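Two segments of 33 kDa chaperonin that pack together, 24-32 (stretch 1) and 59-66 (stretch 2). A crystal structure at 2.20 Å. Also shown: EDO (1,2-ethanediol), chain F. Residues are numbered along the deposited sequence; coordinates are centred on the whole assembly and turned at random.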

ATOM      1  N   VAL A  24       5.790  26.079   1.548  1.00 33.40           N
ATOM      2  CA  VAL A  24       6.696  25.214   0.779  1.00 33.66           C
ATOM      3  C   VAL A  24       7.851  24.809   1.687  1.00 33.26           C
ATOM      4  O   VAL A  24       8.333  25.598   2.481  1.00 34.32           O
ATOM      5  N   ARG A  25       8.268  23.570   1.551  1.00 32.38           N
ATOM      6  CA  ARG A  25       9.433  23.017   2.230  1.00 32.98           C
ATOM      7  C   ARG A  25      10.447  22.547   1.184  1.00 32.40           C
ATOM      8  O   ARG A  25      10.087  22.191   0.073  1.00 30.32           O
ATOM      9  N   PHE A  26      11.728  22.629   1.538  1.00 32.61           N
ATOM     10  CA  PHE A  26      12.785  22.193   0.640  1.00 31.54           C
ATOM     11  C   PHE A  26      13.863  21.454   1.422  1.00 32.63           C
ATOM     12  O   PHE A  26      14.061  21.712   2.631  1.00 33.83           O
ATOM     13  N   SER A  27      14.628  20.668   0.662  1.00 30.86           N
ATOM     14  CA  SER A  27      15.639  19.699   1.074  1.00 32.35           C
ATOM     15  C   SER A  27      16.649  19.746  -0.059  1.00 31.32           C
ATOM     16  O   SER A  27      16.238  19.700  -1.222  1.00 28.75           O
ATOM     17  N   ILE A  28      17.941  19.791   0.244  1.00 31.58           N
ATOM     18  CA  ILE A  28      18.994  19.628  -0.783  1.00 31.50           C
ATOM     19  C   ILE A  28      20.190  18.914  -0.141  1.00 30.93           C
ATOM     20  O   ILE A  28      20.567  19.173   1.006  1.00 29.45           O
ATOM     21  N   VAL A  29      20.749  17.974  -0.864  1.00 30.92           N
ATOM     22  CA  VAL A  29      21.676  16.997  -0.241  1.00 30.74           C
ATOM     23  C   VAL A  29      22.862  16.789  -1.171  1.00 30.53           C
ATOM     24  O   VAL A  29      22.710  16.759  -2.387  1.00 29.91           O
ATOM     25  N   ARG A  30      24.040  16.755  -0.578  1.00 29.71           N
ATOM     26  CA  ARG A  30      25.243  16.301  -1.251  1.00 31.61           C
ATOM     27  C   ARG A  30      25.753  15.100  -0.464  1.00 30.12           C
ATOM     28  O   ARG A  30      26.128  15.220   0.715  1.00 27.54           O
ATOM     29  N   MET A  31      25.807  13.969  -1.120  1.00 27.48           N
ATOM     30  CA  MET A  31      26.111  12.759  -0.418  1.00 30.03           C
ATOM     31  C   MET A  31      26.888  11.692  -1.210  1.00 30.98           C
ATOM     32  O   MET A  31      26.622  10.492  -1.062  1.00 30.43           O
ATOM     33  N   ARG A  32      27.868  12.134  -1.987  1.00 33.28           N
ATOM     34  CA  ARG A  32      28.743  11.211  -2.685  1.00 36.02           C
ATOM     35  C   ARG A  32      29.394  10.169  -1.782  1.00 35.92           C
ATOM     36  O   ARG A  32      29.487   8.986  -2.178  1.00 37.26           O
ATOM     37  N   ALA A  59      15.414   8.796  -0.530  1.00 35.07           N
ATOM     38  CA  ALA A  59      15.238   8.538   0.898  1.00 34.49           C
ATOM     39  C   ALA A  59      15.855   9.647   1.839  1.00 34.80           C
ATOM     40  O   ALA A  59      15.219  10.087   2.813  1.00 36.42           O
ATOM     41  N   ALA A  60      17.075  10.074   1.532  1.00 32.03           N
ATOM     42  CA  ALA A  60      17.747  11.124   2.285  1.00 32.10           C
ATOM     43  C   ALA A  60      17.008  12.431   2.256  1.00 32.01           C
ATOM     44  O   ALA A  60      16.943  13.115   3.249  1.00 30.03           O
ATOM     45  N   LEU A  61      16.473  12.779   1.092  1.00 31.97           N
ATOM     46  CA  LEU A  61      15.809  14.072   0.931  1.00 32.10           C
ATOM     47  C   LEU A  61      14.586  14.262   1.815  1.00 31.61           C
ATOM     48  O   LEU A  61      14.229  15.412   2.149  1.00 32.56           O
ATOM     49  N   VAL A  62      13.935  13.153   2.202  1.00 31.80           N
ATOM     50  CA  VAL A  62      12.700  13.222   3.024  1.00 30.70           C
ATOM     51  C   VAL A  62      13.048  13.139   4.505  1.00 31.35           C
ATOM     52  O   VAL A  62      12.192  13.416   5.323  1.00 32.62           O
ATOM     53  N   THR A  63      14.304  12.822   4.871  1.00 31.97           N
ATOM     54  CA  THR A  63      14.652  12.697   6.334  1.00 30.92           C
ATOM     55  C   THR A  63      14.222  13.828   7.259  1.00 31.02           C
ATOM     56  O   THR A  63      13.841  13.537   8.390  1.00 31.30           O
ATOM     57  N   PRO A  64      14.327  15.097   6.844  1.00 30.95           N
ATOM     58  CA  PRO A  64      13.982  16.226   7.778  1.00 31.85           C
ATOM     59  C   PRO A  64      12.537  16.224   8.187  1.00 30.63           C
ATOM     60  O   PRO A  64      12.176  16.899   9.117  1.00 29.53           O
ATOM     61  N   TRP A  65      11.727  15.433   7.479  1.00 31.01           N
ATOM     62  CA  TRP A  65      10.270  15.498   7.587  1.00 31.98           C
ATOM     63  C   TRP A  65       9.683  14.241   8.148  1.00 32.64           C
ATOM     64  O   TRP A  65       8.487  14.141   8.304  1.00 32.27           O
ATOM     65  N   LEU A  66      10.528  13.294   8.529  1.00 34.39           N
ATOM     66  CA  LEU A  66      10.027  12.064   9.188  1.00 34.62           C
ATOM     67  C   LEU A  66       9.541  12.295  10.635  1.00 34.99           C
ATOM     68  O   LEU A  66       9.956  13.254  11.287  1.00 34.78           O
TER

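Stretch 1 is a strand through Arg-30, and its side chains alternate. Arg-25, Ser-27 and Val-29 point toward stretch 2, and so does Met-31 beyond the strand. Phe-26 and Ile-28 point away. Stretch 2 runs from the end of a helix into a 3-10 segment at 63-65.

Trp-65 loses the most surface to this contact. Its chi1 is m and its chi2 is -46°, which lays the indole against the strand. Arg-25 has chi1 p, then chi2 and chi3 both t. This extended chain runs across one face of the indole. Arg-25 CD sits over the five-membered ring, a CH-pi contact, and NE lies 3.5 Å from Trp-65 CD2. The guanidinium stacks flat, with its plane only 9° from that of the indole. The cation-pi contact is off-centre. Stacking leaves the guanidinium edge free for polar partners: Arg-25 NH2 donates to O2 of 1,2-ethanediol at 3.0 Å. The diol probably comes from the crystallisation liquor.

At the edge of the indole, Trp-65 CZ2 approaches the backbone O of Phe-26 at 3.5 Å. Ser-27 CB lies 3.3 Å from Trp-65 CH2, obliquely to the ring.

Ser-27 has an off-well chi1 of -148°. In this conformation its OG donates a very short hydrogen bond, 2.5 Å, to the backbone O of Leu-61. This is the only hydrogen bond between the stretches.

Further along the strand and just beyond it, the side-chain contacts are apolar. Leu-61 leaves the backbone sideways, but its m,t rotamer brings its end nearer the strand. Its CD2 packs 3.6 Å from CG1 of Val-29, which has chi1 p. Met-31, with chi1 p, chi2 t and chi3 m, places SD 3.5 Å from Ala-60 CB.

Thr-63 points away. Its p rotamer lets OG1 donate to Ala-60 O at 2.6 Å, within stretch 2.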

ATOM      1  CB  VAL A  24       7.300  25.933  -0.469  1.00 34.30           C
ATOM      2  CG1 VAL A  24       8.155  24.954  -1.372  1.00 34.72           C
ATOM      3  CG2 VAL A  24       6.224  26.641  -1.302  1.00 35.05           C
ATOM      4  CB  ARG A  25       9.039  21.885   3.221  1.00 32.09           C
ATOM      5  CG  ARG A  25       8.619  20.563   2.606  1.00 34.57           C
ATOM      6  CD  ARG A  25       8.026  19.581   3.630  1.00 31.90           C
ATOM      7  NE  ARG A  25       7.711  18.287   3.037  1.00 33.86           N
ATOM      8  CZ  ARG A  25       7.050  17.303   3.647  1.00 35.57           C
ATOM      9  NH1 ARG A  25       6.515  17.446   4.851  1.00 35.34           N
ATOM     10  NH2 ARG A  25       6.917  16.152   3.047  1.00 38.22           N
ATOM     11  CB  PHE A  26      13.426  23.379  -0.115  1.00 31.66           C
ATOM     12  CG  PHE A  26      14.139  24.353   0.776  1.00 30.84           C
ATOM     13  CD1 PHE A  26      15.426  24.083   1.229  1.00 30.63           C
ATOM     14  CD2 PHE A  26      13.509  25.518   1.187  1.00 32.12           C
ATOM     15  CE1 PHE A  26      16.054  24.945   2.095  1.00 31.71           C
ATOM     16  CE2 PHE A  26      14.124  26.382   2.054  1.00 31.01           C
ATOM     17  CZ  PHE A  26      15.410  26.080   2.510  1.00 26.83           C
ATOM     18  CB  SER A  27      15.002  18.278   1.005  1.00 32.58           C
ATOM     19  OG  SER A  27      15.553  17.485   1.967  1.00 44.96           O
ATOM     20  CB  ILE A  28      19.413  20.994  -1.410  1.00 31.81           C
ATOM     21  CG1 ILE A  28      20.409  20.818  -2.550  1.00 30.53           C
ATOM     22  CG2 ILE A  28      20.056  21.914  -0.343  1.00 33.08           C
ATOM     23  CD1 ILE A  28      20.489  22.029  -3.511  1.00 29.66           C
ATOM     24  CB  VAL A  29      20.978  15.661   0.164  1.00 31.04           C
ATOM     25  CG1 VAL A  29      20.644  14.766  -1.047  1.00 32.67           C
ATOM     26  CG2 VAL A  29      21.815  14.893   1.187  1.00 31.18           C
ATOM     27  CB  ARG A  30      26.316  17.383  -1.228  1.00 32.32           C
ATOM     28  CG  ARG A  30      26.023  18.577  -2.125  1.00 39.54           C
ATOM     29  CD  ARG A  30      26.656  18.497  -3.480  1.00 47.17           C
ATOM     30  NE  ARG A  30      27.859  19.319  -3.561  1.00 52.64           N
ATOM     31  CZ  ARG A  30      28.906  19.104  -4.354  1.00 56.66           C
ATOM     32  NH1 ARG A  30      28.965  18.049  -5.164  1.00 53.98           N
ATOM     33  NH2 ARG A  30      29.944  19.944  -4.280  1.00 59.45           N
ATOM     34  CB  MET A  31      24.805  12.191   0.169  1.00 29.76           C
ATOM     35  CG  MET A  31      23.655  11.911  -0.859  1.00 30.07           C
ATOM     36  SD  MET A  31      22.158  11.348  -0.046  1.00 34.05           S
ATOM     37  CE  MET A  31      22.545   9.674   0.029  1.00 24.90           C
ATOM     38  CB  ARG A  32      29.760  11.915  -3.576  1.00 36.89           C
ATOM     39  CG  ARG A  32      30.889  12.526  -2.945  1.00 41.05           C
ATOM     40  CD  ARG A  32      31.976  12.828  -3.940  1.00 41.45           C
ATOM     41  NE  ARG A  32      33.144  13.416  -3.301  1.00 45.60           N
ATOM     42  CZ  ARG A  32      34.143  13.995  -3.951  1.00 48.58           C
ATOM     43  NH1 ARG A  32      34.162  14.077  -5.283  1.00 50.71           N
ATOM     44  NH2 ARG A  32      35.142  14.505  -3.268  1.00 52.20           N
ATOM     45  CB  ALA A  59      15.753   7.144   1.239  1.00 32.76           C
ATOM     46  CB  ALA A  60      19.111  11.355   1.766  1.00 30.90           C
ATOM     47  CB  LEU A  61      15.462  14.322  -0.545  1.00 31.98           C
ATOM     48  CG  LEU A  61      16.670  14.701  -1.419  1.00 29.53           C
ATOM     49  CD1 LEU A  61      16.275  14.675  -2.870  1.00 31.94           C
ATOM     50  CD2 LEU A  61      17.272  16.042  -1.132  1.00 33.65           C
ATOM     51  CB  VAL A  62      11.619  12.157   2.673  1.00 31.02           C
ATOM     52  CG1 VAL A  62      11.208  12.239   1.170  1.00 32.46           C
ATOM     53  CG2 VAL A  62      12.146  10.781   2.915  1.00 29.05           C
ATOM     54  CB  THR A  63      16.133  12.435   6.617  1.00 31.20           C
ATOM     55  OG1 THR A  63      16.955  13.342   5.881  1.00 27.67           O
ATOM     56  CG2 THR A  63      16.544  11.004   6.130  1.00 30.12           C
ATOM     57  CB  PRO A  64      14.225  17.470   6.931  1.00 31.06           C
ATOM     58  CG  PRO A  64      15.108  16.990   5.840  1.00 31.30           C
ATOM     59  CD  PRO A  64      14.774  15.599   5.540  1.00 30.83           C
ATOM     60  CB  TRP A  65       9.650  15.855   6.234  1.00 31.45           C
ATOM     61  CG  TRP A  65      10.276  17.075   5.643  1.00 34.15           C
ATOM     62  CD1 TRP A  65      10.553  18.276   6.302  1.00 37.63           C
ATOM     63  CD2 TRP A  65      10.752  17.241   4.314  1.00 31.18           C
ATOM     64  NE1 TRP A  65      11.181  19.143   5.442  1.00 39.15           N
ATOM     65  CE2 TRP A  65      11.307  18.540   4.217  1.00 36.25           C
ATOM     66  CE3 TRP A  65      10.770  16.430   3.186  1.00 39.24           C
ATOM     67  CZ2 TRP A  65      11.875  19.024   3.039  1.00 37.67           C
ATOM     68  CZ3 TRP A  65      11.320  16.927   1.984  1.00 39.15           C
ATOM     69  CH2 TRP A  65      11.851  18.210   1.929  1.00 36.03           C
ATOM     70  CB  LEU A  66      11.094  10.967   9.121  1.00 35.24           C
ATOM     71  CG  LEU A  66      11.656  10.750   7.738  1.00 29.67           C
ATOM     72  CD1 LEU A  66      12.746   9.643   7.736  1.00 32.33           C
ATOM     73  CD2 LEU A  66      10.513  10.412   6.764  1.00 28.59           C
TER
HETATM   74  C1  EDO F 303       7.329  11.247   4.293  1.00 34.69           C
HETATM   75  O1  EDO F 303       6.472  10.551   3.411  1.00 35.39           O
HETATM   76  C2  EDO F 303       6.758  12.468   5.015  1.00 36.52           C
HETATM   77  O2  EDO F 303       6.174  13.471   4.155  1.00 37.35           O